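Local coordinates for protein glutaminase 1 (Escherichia coli, PDB 1U60) that catalyses the hydrolysis of L-glutamine to L-glutamate and ammonium as a member of the glutaminase family, in the beta-lactamase clan, at residues 60-65 with 277-282; 115-120 with 166-171; 122-127 with 133-138; 173-176 with 180-183. All coordinates share one frame; numbering follows the deposited sequence.

Interaction 1: residues 60-65 with 277-282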
loop_
_atom_site.group_PDB
_atom_site.type_symbol
_atom_site.label_atom_id
_atom_site.label_comp_id
_atom_site.label_asym_id
_atom_site.label_seq_id
_atom_site.Cartn_x
_atom_site.Cartn_y
_atom_site.Cartn_z
ATOM N N TYR A 60 -12.850 -20.517 -19.124
ATOM C CA TYR A 60 -13.398 -21.297 -18.029
ATOM C C TYR A 60 -13.884 -20.371 -16.919
ATOM O O TYR A 60 -13.075 -19.595 -16.395
ATOM C CB TYR A 60 -12.364 -22.258 -17.476
ATOM C CG TYR A 60 -12.975 -23.245 -16.523
ATOM C CD1 TYR A 60 -13.445 -24.468 -16.976
ATOM C CD2 TYR A 60 -13.091 -22.945 -15.158
ATOM C CE1 TYR A 60 -14.036 -25.388 -16.098
ATOM C CE2 TYR A 60 -13.658 -23.860 -14.260
ATOM C CZ TYR A 60 -14.128 -25.076 -14.737
ATOM O OH TYR A 60 -14.704 -26.024 -13.883
ATOM N N ARG A 61 -15.179 -20.469 -16.571
ATOM C CA ARG A 61 -15.787 -19.534 -15.610
ATOM C C ARG A 61 -15.706 -20.117 -14.193
ATOM O O ARG A 61 -16.203 -21.225 -13.925
ATOM C CB ARG A 61 -17.206 -19.223 -15.979
ATOM C CG ARG A 61 -17.393 -18.467 -17.305
ATOM C CD ARG A 61 -18.875 -18.689 -17.997
ATOM N NE ARG A 61 -18.906 -18.079 -19.375
ATOM C CZ ARG A 61 -18.708 -16.764 -19.470
ATOM N NH1 ARG A 61 -18.569 -16.138 -18.336
ATOM N NH2 ARG A 61 -18.667 -16.074 -20.612
ATOM N N PHE A 62 -15.041 -19.356 -13.303
ATOM C CA PHE A 62 -14.744 -19.760 -11.925
ATOM C C PHE A 62 -15.457 -18.751 -11.004
ATOM O O PHE A 62 -15.894 -17.682 -11.447
ATOM C CB PHE A 62 -13.216 -19.767 -11.620
ATOM C CG PHE A 62 -12.497 -18.457 -11.961
ATOM C CD1 PHE A 62 -11.968 -18.249 -13.242
ATOM C CD2 PHE A 62 -12.358 -17.462 -11.024
ATOM C CE1 PHE A 62 -11.349 -17.082 -13.579
ATOM C CE2 PHE A 62 -11.709 -16.305 -11.331
ATOM C CZ PHE A 62 -11.212 -16.083 -12.610
ATOM N N ALA A 63 -15.573 -19.092 -9.722
ATOM C CA ALA A 63 -16.312 -18.232 -8.760
ATOM C C ALA A 63 -15.522 -16.985 -8.449
ATOM O O ALA A 63 -14.334 -17.054 -8.187
ATOM C CB ALA A 63 -16.644 -19.024 -7.473
ATOM N N LEU A 64 -16.170 -15.845 -8.565
ATOM C CA LEU A 64 -15.601 -14.527 -8.336
ATOM C C LEU A 64 -15.088 -14.390 -6.904
ATOM O O LEU A 64 -14.032 -13.875 -6.681
ATOM C CB LEU A 64 -16.675 -13.495 -8.625
ATOM C CG LEU A 64 -16.281 -12.008 -8.571
ATOM C CD1 LEU A 64 -15.237 -11.652 -9.604
ATOM C CD2 LEU A 64 -17.501 -11.172 -8.811
ATOM N N GLU A 65 -15.902 -14.845 -5.962
ATOM C CA GLU A 65 -15.677 -14.794 -4.547
ATOM C C GLU A 65 -15.229 -13.398 -4.109
ATOM O O GLU A 65 -15.836 -12.426 -4.531
ATOM C CB GLU A 65 -14.724 -15.935 -4.163
ATOM C CG GLU A 65 -15.364 -17.316 -4.408
ATOM C CD GLU A 65 -16.418 -17.664 -3.365
ATOM O OE1 GLU A 65 -16.605 -16.887 -2.379
ATOM O OE2 GLU A 65 -17.028 -18.732 -3.503
ATOM N N ALA A 277 -4.909 -10.486 -15.718
ATOM C CA ALA A 277 -5.527 -11.434 -14.795
ATOM C C ALA A 277 -5.025 -12.836 -15.045
ATOM O O ALA A 277 -4.585 -13.183 -16.153
ATOM C CB ALA A 277 -7.007 -11.400 -14.901
ATOM N N ALA A 278 -5.145 -13.656 -14.028
ATOM C CA ALA A 278 -4.913 -15.110 -14.190
ATOM C C ALA A 278 -5.783 -15.893 -13.277
ATOM O O ALA A 278 -6.383 -15.358 -12.372
ATOM C CB ALA A 278 -3.444 -15.415 -13.915
ATOM N N PHE A 279 -5.834 -17.217 -13.509
ATOM C CA PHE A 279 -6.604 -18.117 -12.734
ATOM C C PHE A 279 -5.919 -19.453 -12.650
ATOM O O PHE A 279 -5.405 -19.966 -13.656
ATOM C CB PHE A 279 -7.988 -18.247 -13.387
ATOM C CG PHE A 279 -8.682 -19.543 -13.147
ATOM C CD1 PHE A 279 -9.202 -19.855 -11.911
ATOM C CD2 PHE A 279 -8.907 -20.418 -14.218
ATOM C CE1 PHE A 279 -9.864 -21.036 -11.710
ATOM C CE2 PHE A 279 -9.585 -21.594 -14.046
ATOM C CZ PHE A 279 -10.077 -21.919 -12.793
ATOM N N SER A 280 -5.895 -19.978 -11.423
ATOM C CA SER A 280 -5.748 -21.397 -11.208
ATOM C C SER A 280 -6.253 -21.781 -9.809
ATOM O O SER A 280 -5.930 -21.059 -8.826
ATOM C CB SER A 280 -4.301 -21.836 -11.365
ATOM O OG SER A 280 -4.273 -23.285 -11.485
ATOM N N PRO A 281 -7.035 -22.859 -9.677
ATOM C CA PRO A 281 -7.662 -23.159 -8.386
ATOM C C PRO A 281 -6.752 -23.348 -7.164
ATOM O O PRO A 281 -7.209 -22.959 -6.108
ATOM C CB PRO A 281 -8.466 -24.443 -8.683
ATOM C CG PRO A 281 -8.769 -24.365 -10.209
ATOM C CD PRO A 281 -7.539 -23.763 -10.752
ATOM N N PRO A 282 -5.570 -23.963 -7.251
ATOM C CA PRO A 282 -4.776 -24.172 -6.026
ATOM C C PRO A 282 -4.297 -22.870 -5.387
ATOM O O PRO A 282 -3.656 -22.086 -6.065
ATOM C CB PRO A 282 -3.637 -25.060 -6.502
ATOM C CG PRO A 282 -4.211 -25.788 -7.693
ATOM C CD PRO A 282 -4.964 -24.652 -8.400
#
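The rings of F62 and F279 lie one over the other in an offset (parallel-displaced) stack, their centroids 4.3 Å apart and their planes only 6° from parallel. The displacement is reciprocal because the side chains run past each other in opposite directions. F62 CB rests 3.6 Å from F279 CE1, while F279 CB rests 3.6 Å from F62 CE1, so each ring overlaps the stem of the other as well as its rim. The closest approach is 3.5 Å, from F62 CD1 to F279 CD1. A chi1 of 53° sets F62 CG between the backbone N and the carbonyl carbon, turning the ring toward F279. Y60 adds a smaller apolar touch at the border, its CD2 3.9 Å from F279 CE2, approaching obliquely although the ring planes are nearly parallel. Flat apolar phenylalanine suits a buried place where no hydrogen bond crosses and the backbones stay 8.3 Å apart, from F62 CA to F279 CA. Tyrosine suits the partly exposed margin. The stack bridges two sheets: strand 62-63 pairs with strand 198-200 in the small one, strand 274-279 is the middle of the five-stranded one, and T202 of helix 202-213 touches both phenylalanine side chains.

Interaction 2: residues 115-120 with 166-171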
loop_
_atom_site.group_PDB
_atom_site.type_symbol
_atom_site.label_atom_id
_atom_site.label_comp_id
_atom_site.label_asym_id
_atom_site.label_seq_id
_atom_site.Cartn_x
_atom_site.Cartn_y
_atom_site.Cartn_z
ATOM N N LEU A 115 -11.936 -4.241 1.678
ATOM C CA LEU A 115 -11.433 -5.481 1.089
ATOM C C LEU A 115 -11.170 -6.629 2.046
ATOM O O LEU A 115 -10.764 -7.662 1.590
ATOM C CB LEU A 115 -10.240 -5.218 0.168
ATOM C CG LEU A 115 -10.406 -4.138 -0.878
ATOM C CD1 LEU A 115 -9.175 -4.054 -1.792
ATOM C CD2 LEU A 115 -11.687 -4.346 -1.750
ATOM N N VAL A 116 -11.340 -6.440 3.368
ATOM C CA VAL A 116 -11.445 -7.590 4.253
ATOM C C VAL A 116 -12.932 -7.943 4.383
ATOM O O VAL A 116 -13.771 -7.167 3.980
ATOM C CB VAL A 116 -10.775 -7.387 5.598
ATOM C CG1 VAL A 116 -9.283 -7.053 5.369
ATOM C CG2 VAL A 116 -11.513 -6.331 6.429
ATOM N N ASN A 117 -13.252 -9.131 4.852
ATOM C CA ASN A 117 -14.673 -9.547 4.830
ATOM C C ASN A 117 -15.604 -8.552 5.582
ATOM O O ASN A 117 -16.684 -8.222 5.140
ATOM C CB ASN A 117 -14.835 -10.951 5.435
ATOM C CG ASN A 117 -14.480 -12.072 4.470
ATOM O OD1 ASN A 117 -13.683 -11.921 3.544
ATOM N ND2 ASN A 117 -15.022 -13.274 4.758
ATOM N N ALA A 118 -15.160 -8.098 6.746
ATOM C CA ALA A 118 -15.976 -7.212 7.567
ATOM C C ALA A 118 -16.228 -5.896 6.799
ATOM O O ALA A 118 -17.357 -5.440 6.692
ATOM C CB ALA A 118 -15.238 -6.948 8.930
ATOM N N GLY A 119 -15.173 -5.310 6.236
ATOM C CA GLY A 119 -15.354 -4.105 5.463
ATOM C C GLY A 119 -16.225 -4.294 4.238
ATOM O O GLY A 119 -16.949 -3.392 3.840
ATOM N N ALA A 120 -16.153 -5.464 3.625
ATOM C CA ALA A 120 -16.868 -5.719 2.407
ATOM C C ALA A 120 -18.340 -5.858 2.720
ATOM O O ALA A 120 -19.179 -5.358 2.006
ATOM C CB ALA A 120 -16.344 -6.990 1.749
ATOM N N PHE A 166 -21.668 -19.022 8.385
ATOM C CA PHE A 166 -21.908 -18.667 9.790
ATOM C C PHE A 166 -20.956 -17.631 10.347
ATOM O O PHE A 166 -21.362 -16.729 11.123
ATOM C CB PHE A 166 -21.869 -19.941 10.653
ATOM C CG PHE A 166 -22.720 -21.066 10.083
ATOM C CD1 PHE A 166 -24.079 -20.890 9.925
ATOM C CD2 PHE A 166 -22.121 -22.263 9.663
ATOM C CE1 PHE A 166 -24.881 -21.885 9.342
ATOM C CE2 PHE A 166 -22.898 -23.261 9.086
ATOM C CZ PHE A 166 -24.287 -23.068 8.915
ATOM N N HIS A 167 -19.686 -17.703 9.984
ATOM C CA HIS A 167 -18.763 -16.746 10.514
ATOM C C HIS A 167 -19.025 -15.331 9.929
ATOM O O HIS A 167 -18.901 -14.326 10.660
ATOM C CB HIS A 167 -17.344 -17.245 10.287
ATOM C CG HIS A 167 -16.312 -16.454 10.995
ATOM N ND1 HIS A 167 -15.759 -16.833 12.198
ATOM C CD2 HIS A 167 -15.713 -15.297 10.647
ATOM C CE1 HIS A 167 -14.870 -15.929 12.570
ATOM N NE2 HIS A 167 -14.837 -14.972 11.653
ATOM N N ASN A 168 -19.444 -15.223 8.662
ATOM C CA ASN A 168 -19.842 -13.923 8.117
ATOM C C ASN A 168 -21.134 -13.380 8.756
ATOM O O ASN A 168 -21.291 -12.156 8.885
ATOM C CB ASN A 168 -20.018 -13.978 6.608
ATOM C CG ASN A 168 -18.726 -13.922 5.838
ATOM O OD1 ASN A 168 -18.721 -14.257 4.628
ATOM N ND2 ASN A 168 -17.627 -13.601 6.484
ATOM N N ARG A 169 -22.037 -14.258 9.165
ATOM C CA ARG A 169 -23.242 -13.849 9.932
ATOM C C ARG A 169 -22.830 -13.196 11.219
ATOM O O ARG A 169 -23.392 -12.138 11.611
ATOM C CB ARG A 169 -24.182 -15.007 10.241
ATOM C CG ARG A 169 -24.735 -15.774 9.037
ATOM C CD ARG A 169 -25.607 -16.941 9.387
ATOM N NE ARG A 169 -25.798 -17.798 8.213
ATOM C CZ ARG A 169 -26.704 -18.775 8.140
ATOM N NH1 ARG A 169 -27.565 -19.010 9.143
ATOM N NH2 ARG A 169 -26.774 -19.515 7.055
ATOM N N ALA A 170 -21.836 -13.793 11.884
ATOM C CA ALA A 170 -21.272 -13.200 13.087
ATOM C C ALA A 170 -20.691 -11.807 12.847
ATOM O O ALA A 170 -20.969 -10.880 13.601
ATOM C CB ALA A 170 -20.227 -14.059 13.671
ATOM N N ILE A 171 -19.849 -11.698 11.815
ATOM C CA ILE A 171 -19.261 -10.427 11.450
ATOM C C ILE A 171 -20.315 -9.349 11.156
ATOM O O ILE A 171 -20.174 -8.195 11.599
ATOM C CB ILE A 171 -18.251 -10.608 10.279
ATOM C CG1 ILE A 171 -16.994 -11.323 10.754
ATOM C CG2 ILE A 171 -17.847 -9.257 9.709
ATOM C CD1 ILE A 171 -16.016 -11.677 9.667
#
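N117 and A118, in the first turn of helix 117-126, meet N168 and I171, one turn apart in the first half of helix 166-178. The backbones come nearest at A118 and I171, whose CA atoms are 6.0 Å apart; the CA atoms of N117 and N168 are 7.5 Å apart. V116 holds the N-cap position just before the first helix, and its O takes a hydrogen bond from A120 N. The small methyl of A118 permits the close approach: I171 CG2 sits 3.5 Å from A118 CA and 3.6 Å from A118 CB. That methyl branch of I171 is placed anti to its backbone N, while CG1 turns beside the N with a chi1 of -71°, bringing CD1 to the fringe of N117 CB. A beta-branched side chain is apt here, since one branch packs against alanine while the other extends along the contact. At the polar end the side chains of N117 and N168 cross at about a right angle, their amide planes 60° apart. N117 OD1 accepts a hydrogen bond from K69. Both asparagines are predicted to bind substrate, so the two helix starts probably form part of the glutamine pocket, beside Y192 and close to the S66-x-x-K69 sequence that matches the SxxK motif of serine beta-lactamases.

Interaction 3: residues 122-127 with 133-138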
loop_
_atom_site.group_PDB
_atom_site.type_symbol
_atom_site.label_atom_id
_atom_site.label_comp_id
_atom_site.label_asym_id
_atom_site.label_seq_id
_atom_site.Cartn_x
_atom_site.Cartn_y
_atom_site.Cartn_z
ATOM N N ALA A 122 -19.861 -4.455 5.191
ATOM C CA ALA A 122 -20.251 -3.053 5.482
ATOM C C ALA A 122 -20.420 -2.235 4.207
ATOM O O ALA A 122 -21.404 -1.452 4.099
ATOM C CB ALA A 122 -19.300 -2.415 6.405
ATOM N N THR A 123 -19.555 -2.465 3.212
ATOM C CA THR A 123 -19.630 -1.738 1.932
ATOM C C THR A 123 -20.911 -2.213 1.175
ATOM O O THR A 123 -21.653 -1.414 0.607
ATOM C CB THR A 123 -18.392 -1.955 1.136
ATOM O OG1 THR A 123 -17.219 -1.543 1.911
ATOM C CG2 THR A 123 -18.410 -1.121 -0.155
ATOM N N THR A 124 -21.173 -3.522 1.154
ATOM C CA THR A 124 -22.408 -4.037 0.584
ATOM C C THR A 124 -23.636 -3.382 1.236
ATOM O O THR A 124 -24.584 -3.051 0.534
ATOM C CB THR A 124 -22.439 -5.560 0.747
ATOM O OG1 THR A 124 -21.418 -6.166 -0.048
ATOM C CG2 THR A 124 -23.741 -6.176 0.229
ATOM N N SER A 125 -23.597 -3.142 2.541
ATOM C CA SER A 125 -24.710 -2.531 3.265
ATOM C C SER A 125 -24.866 -1.027 3.009
ATOM O O SER A 125 -25.944 -0.468 3.294
ATOM C CB SER A 125 -24.545 -2.731 4.797
ATOM O OG SER A 125 -23.639 -1.785 5.384
ATOM N N LEU A 126 -23.796 -0.404 2.530
ATOM C CA LEU A 126 -23.697 1.044 2.237
ATOM C C LEU A 126 -24.294 1.448 0.894
ATOM O O LEU A 126 -24.644 2.617 0.725
ATOM C CB LEU A 126 -22.221 1.488 2.296
ATOM C CG LEU A 126 -21.848 2.971 2.238
ATOM C CD1 LEU A 126 -22.632 3.808 3.229
ATOM C CD2 LEU A 126 -20.346 3.158 2.426
ATOM N N ILE A 127 -24.414 0.501 -0.045
ATOM C CA ILE A 127 -25.003 0.696 -1.387
ATOM C C ILE A 127 -26.415 1.296 -1.263
ATOM O O ILE A 127 -27.152 0.910 -0.370
ATOM C CB ILE A 127 -25.018 -0.782 -2.091
ATOM C CG1 ILE A 127 -23.596 -1.193 -2.351
ATOM C CG2 ILE A 127 -25.861 -0.951 -3.361
ATOM C CD1 ILE A 127 -22.797 -0.159 -2.799
ATOM N N GLU A 133 -33.606 -7.077 -2.696
ATOM C CA GLU A 133 -33.459 -7.495 -4.087
ATOM C C GLU A 133 -32.904 -6.401 -4.989
ATOM O O GLU A 133 -32.157 -6.726 -5.901
ATOM C CB GLU A 133 -34.765 -8.032 -4.666
ATOM C CG GLU A 133 -35.248 -9.282 -3.914
ATOM C CD GLU A 133 -34.221 -10.422 -3.890
ATOM O OE1 GLU A 133 -33.515 -10.588 -4.935
ATOM O OE2 GLU A 133 -34.148 -11.157 -2.853
ATOM N N GLN A 134 -33.275 -5.143 -4.754
ATOM C CA GLN A 134 -32.681 -4.039 -5.486
ATOM C C GLN A 134 -31.187 -3.951 -5.158
ATOM O O GLN A 134 -30.388 -3.692 -6.059
ATOM C CB GLN A 134 -33.340 -2.720 -5.142
ATOM C CG GLN A 134 -32.730 -1.553 -5.886
ATOM C CD GLN A 134 -33.494 -0.255 -5.726
ATOM O OE1 GLN A 134 -33.718 0.187 -4.616
ATOM N NE2 GLN A 134 -33.812 0.393 -6.835
ATOM N N ARG A 135 -30.845 -4.169 -3.891
ATOM C CA ARG A 135 -29.439 -4.129 -3.473
ATOM C C ARG A 135 -28.644 -5.137 -4.318
ATOM O O ARG A 135 -27.596 -4.819 -4.856
ATOM C CB ARG A 135 -29.299 -4.415 -1.986
ATOM C CG ARG A 135 -27.870 -4.251 -1.428
ATOM C CD ARG A 135 -27.770 -4.492 0.097
ATOM N NE ARG A 135 -28.645 -3.564 0.777
ATOM C CZ ARG A 135 -28.392 -2.285 0.955
ATOM N NH1 ARG A 135 -27.217 -1.726 0.643
ATOM N NH2 ARG A 135 -29.314 -1.550 1.531
ATOM N N TRP A 136 -29.207 -6.326 -4.492
ATOM C CA TRP A 136 -28.543 -7.409 -5.241
ATOM C C TRP A 136 -28.494 -7.032 -6.700
ATOM O O TRP A 136 -27.452 -7.111 -7.327
ATOM C CB TRP A 136 -29.227 -8.777 -4.994
ATOM C CG TRP A 136 -28.808 -9.815 -5.988
ATOM C CD1 TRP A 136 -29.626 -10.521 -6.872
ATOM C CD2 TRP A 136 -27.472 -10.171 -6.315
ATOM N NE1 TRP A 136 -28.845 -11.334 -7.661
ATOM C CE2 TRP A 136 -27.524 -11.138 -7.352
ATOM C CE3 TRP A 136 -26.205 -9.762 -5.841
ATOM C CZ2 TRP A 136 -26.370 -11.699 -7.908
ATOM C CZ3 TRP A 136 -25.079 -10.329 -6.391
ATOM C CH2 TRP A 136 -25.159 -11.277 -7.410
ATOM N N GLN A 137 -29.626 -6.583 -7.246
ATOM C CA GLN A 137 -29.694 -6.267 -8.663
ATOM C C GLN A 137 -28.659 -5.201 -9.033
ATOM O O GLN A 137 -28.024 -5.329 -10.068
ATOM C CB GLN A 137 -31.109 -5.818 -9.098
ATOM C CG GLN A 137 -32.091 -6.983 -9.253
ATOM C CD GLN A 137 -31.590 -8.140 -10.133
ATOM O OE1 GLN A 137 -31.182 -7.926 -11.268
ATOM N NE2 GLN A 137 -31.651 -9.359 -9.617
ATOM N N ARG A 138 -28.457 -4.185 -8.192
ATOM C CA ARG A 138 -27.548 -3.095 -8.537
ATOM C C ARG A 138 -26.094 -3.587 -8.503
ATOM O O ARG A 138 -25.313 -3.227 -9.343
ATOM C CB ARG A 138 -27.754 -1.909 -7.633
ATOM C CG ARG A 138 -29.140 -1.206 -7.780
ATOM C CD ARG A 138 -29.249 0.112 -6.998
ATOM N NE ARG A 138 -28.366 1.128 -7.576
ATOM C CZ ARG A 138 -27.335 1.719 -6.962
ATOM N NH1 ARG A 138 -27.041 1.505 -5.691
ATOM N NH2 ARG A 138 -26.624 2.617 -7.642
HETATM O O HOH W 1 -27.997 1.134 2.625
#
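R135 reaches from helix 132-147 to the C-terminal end of helix 117-126 and grips two backbone carbonyls with one nitrogen. Its NH1 donates to T124 O at 2.9 Å, in the carbonyl plane and on a lone pair, and to I127 O at 2.8 Å, tilted from the carbonyl plane. Both bonds are bent, with N-H...O angles of 146° and 135°. The chain runs extended and then bends at chi3, which carries the guanidinium to the helix end. Arginine fits because its several N-H groups can meet carbonyls at and just beyond the last turn of a helix, and its charge probably also favours that end of the helix dipole. R135 NH2 donates to a water 3.2 Å away, which in turn lies near the S125 and I127 carbonyl oxygens. I127 supplies the apolar part: its CB lies 3.6 Å from R135 NH1, and its CG2 3.6 Å from R138 NH1. R138 itself is held mainly by a salt bridge to D79. The two helical segments stand at 106° to each other, with helix 185-195 on one flank, where E187 pairs with R135 NE, and helix 68-80 contributing A76 against I127.

Interaction 4: residues 173-176 with 180-183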
loop_
_atom_site.group_PDB
_atom_site.type_symbol
_atom_site.label_atom_id
_atom_site.label_comp_id
_atom_site.label_asym_id
_atom_site.label_seq_id
_atom_site.Cartn_x
_atom_site.Cartn_y
_atom_site.Cartn_z
ATOM N N TRP A 173 -23.286 -9.091 12.421
ATOM C CA TRP A 173 -23.859 -8.654 13.676
ATOM C C TRP A 173 -22.882 -7.806 14.477
ATOM O O TRP A 173 -23.306 -6.867 15.147
ATOM C CB TRP A 173 -24.378 -9.872 14.503
ATOM C CG TRP A 173 -25.696 -10.427 14.030
ATOM C CD1 TRP A 173 -25.929 -11.686 13.616
ATOM C CD2 TRP A 173 -26.961 -9.741 13.929
ATOM N NE1 TRP A 173 -27.242 -11.850 13.257
ATOM C CE2 TRP A 173 -27.900 -10.666 13.421
ATOM C CE3 TRP A 173 -27.382 -8.430 14.186
ATOM C CZ2 TRP A 173 -29.248 -10.340 13.198
ATOM C CZ3 TRP A 173 -28.708 -8.101 13.979
ATOM C CH2 TRP A 173 -29.624 -9.044 13.475
ATOM N N LEU A 174 -21.585 -8.130 14.462
ATOM C CA LEU A 174 -20.597 -7.295 15.107
ATOM C C LEU A 174 -20.546 -5.874 14.526
ATOM O O LEU A 174 -20.489 -4.868 15.274
ATOM C CB LEU A 174 -19.206 -7.882 14.986
ATOM C CG LEU A 174 -18.936 -9.137 15.823
ATOM C CD1 LEU A 174 -17.576 -9.708 15.472
ATOM C CD2 LEU A 174 -19.089 -8.872 17.338
ATOM N N LEU A 175 -20.524 -5.786 13.212
ATOM C CA LEU A 175 -20.649 -4.494 12.521
ATOM C C LEU A 175 -21.942 -3.753 12.928
ATOM O O LEU A 175 -21.903 -2.579 13.320
ATOM C CB LEU A 175 -20.585 -4.685 11.011
ATOM C CG LEU A 175 -19.243 -5.191 10.522
ATOM C CD1 LEU A 175 -19.421 -5.787 9.161
ATOM C CD2 LEU A 175 -18.225 -4.075 10.481
ATOM N N TYR A 176 -23.070 -4.430 12.878
ATOM C CA TYR A 176 -24.351 -3.805 13.151
ATOM C C TYR A 176 -24.366 -3.258 14.581
ATOM O O TYR A 176 -24.834 -2.114 14.843
ATOM C CB TYR A 176 -25.448 -4.814 12.983
ATOM C CG TYR A 176 -26.831 -4.221 13.073
ATOM C CD1 TYR A 176 -27.503 -4.158 14.292
ATOM C CD2 TYR A 176 -27.461 -3.721 11.942
ATOM C CE1 TYR A 176 -28.761 -3.601 14.394
ATOM C CE2 TYR A 176 -28.726 -3.163 12.028
ATOM C CZ TYR A 176 -29.374 -3.103 13.262
ATOM O OH TYR A 176 -30.633 -2.562 13.358
ATOM N N TYR A 180 -21.292 0.121 12.413
ATOM C CA TYR A 180 -20.643 0.090 11.096
ATOM C C TYR A 180 -21.362 -0.795 10.062
ATOM O O TYR A 180 -20.731 -1.356 9.173
ATOM C CB TYR A 180 -19.155 -0.265 11.247
ATOM C CG TYR A 180 -18.342 0.825 11.966
ATOM C CD1 TYR A 180 -17.777 1.880 11.249
ATOM C CD2 TYR A 180 -18.178 0.810 13.346
ATOM C CE1 TYR A 180 -17.080 2.881 11.879
ATOM C CE2 TYR A 180 -17.453 1.832 14.008
ATOM C CZ TYR A 180 -16.913 2.863 13.252
ATOM O OH TYR A 180 -16.196 3.893 13.839
ATOM N N LEU A 181 -22.681 -0.906 10.174
ATOM C CA LEU A 181 -23.499 -1.590 9.196
ATOM C C LEU A 181 -24.713 -0.751 8.915
ATOM O O LEU A 181 -25.349 -0.255 9.852
ATOM C CB LEU A 181 -23.906 -2.993 9.639
ATOM C CG LEU A 181 -24.211 -3.876 8.401
ATOM C CD1 LEU A 181 -22.954 -4.414 7.791
ATOM C CD2 LEU A 181 -25.164 -5.033 8.711
ATOM N N TYR A 182 -25.008 -0.553 7.639
ATOM C CA TYR A 182 -25.929 0.518 7.181
ATOM C C TYR A 182 -27.218 -0.009 6.607
ATOM O O TYR A 182 -28.031 0.753 6.021
ATOM C CB TYR A 182 -25.201 1.488 6.234
ATOM C CG TYR A 182 -23.854 1.837 6.848
ATOM C CD1 TYR A 182 -23.791 2.684 7.965
ATOM C CD2 TYR A 182 -22.683 1.279 6.392
ATOM C CE1 TYR A 182 -22.615 2.993 8.596
ATOM C CE2 TYR A 182 -21.420 1.561 7.068
ATOM C CZ TYR A 182 -21.426 2.422 8.158
ATOM O OH TYR A 182 -20.291 2.748 8.834
ATOM N N CYS A 183 -27.439 -1.296 6.803
ATOM C CA CYS A 183 -28.768 -1.903 6.542
ATOM C C CYS A 183 -28.918 -3.095 7.471
ATOM O O CYS A 183 -28.039 -3.365 8.315
ATOM C CB CYS A 183 -28.956 -2.296 5.078
ATOM S SG CYS A 183 -27.969 -3.722 4.513
HETATM O O HOH W 2 -24.916 -0.295 12.726
#
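Helix 166-178 ends in a tight reversal that folds Y180 and L181 back onto L175 and Y176 of its last turns. The polar link is Y180 N to L175 O, 2.9 Å with an N-H...O angle of 148°, the donor tilted from the carbonyl plane. Around it the apolar groups close: L175 CD2 touches Y180 CB at 4.0 Å, and L181 lays its CB 3.6 Å from Y176 CA, so that its side chain crosses both L175 and Y176 at about a right angle. L181 CG, anti to the backbone N at a chi1 of -155°, sends CD1 toward L175 and CD2 toward the Y176 ring. The ending is consistent with a Schellman motif, in which a 6→1 backbone bond at a helix C-terminus is flanked by an apolar contact between the same two residues; leucine suits position 175 because it supplies the apolar partner. A water completes the link farther along, donating to Y176 O at 2.8 Å and to L181 O at 2.9 Å, so these two carbonyls are bridged through it. The Y176 ring, at the exposed border, points its edge at C183 O, which lies in the ring plane 3.7 Å from CD2; a tyrosine tolerates both solvent and this packing. Y180 O, by contrast, is buried against the L175 side chain and has no polar partner in the model. L181 packs on I121 and A188, while Y180 touches K110 and P111 of a loop.

Interaction 1 stands apart, a purely aromatic, buried contact joining the five-stranded and the three-stranded sheet, with its nearest atoms about 8 Å from interactions 2 and 3 and about 16 Å from interaction 4. The other three belong to the helical part. Interactions 2 and 3 use opposite ends of helix 117-126, while interactions 2 and 4 share helix 166-178 and touch where A118 O packs on L175 CD1. Interaction 3 meets interaction 4 through a probable hydrogen bond, 2.9 Å from S125 OG to Y182 N. Chemistry follows place: amides line the predicted substrate pocket in interaction 2, a buried arginine closes a helix end in interaction 3, and backbone, water and leucine finish a helix in partly exposed interaction 4.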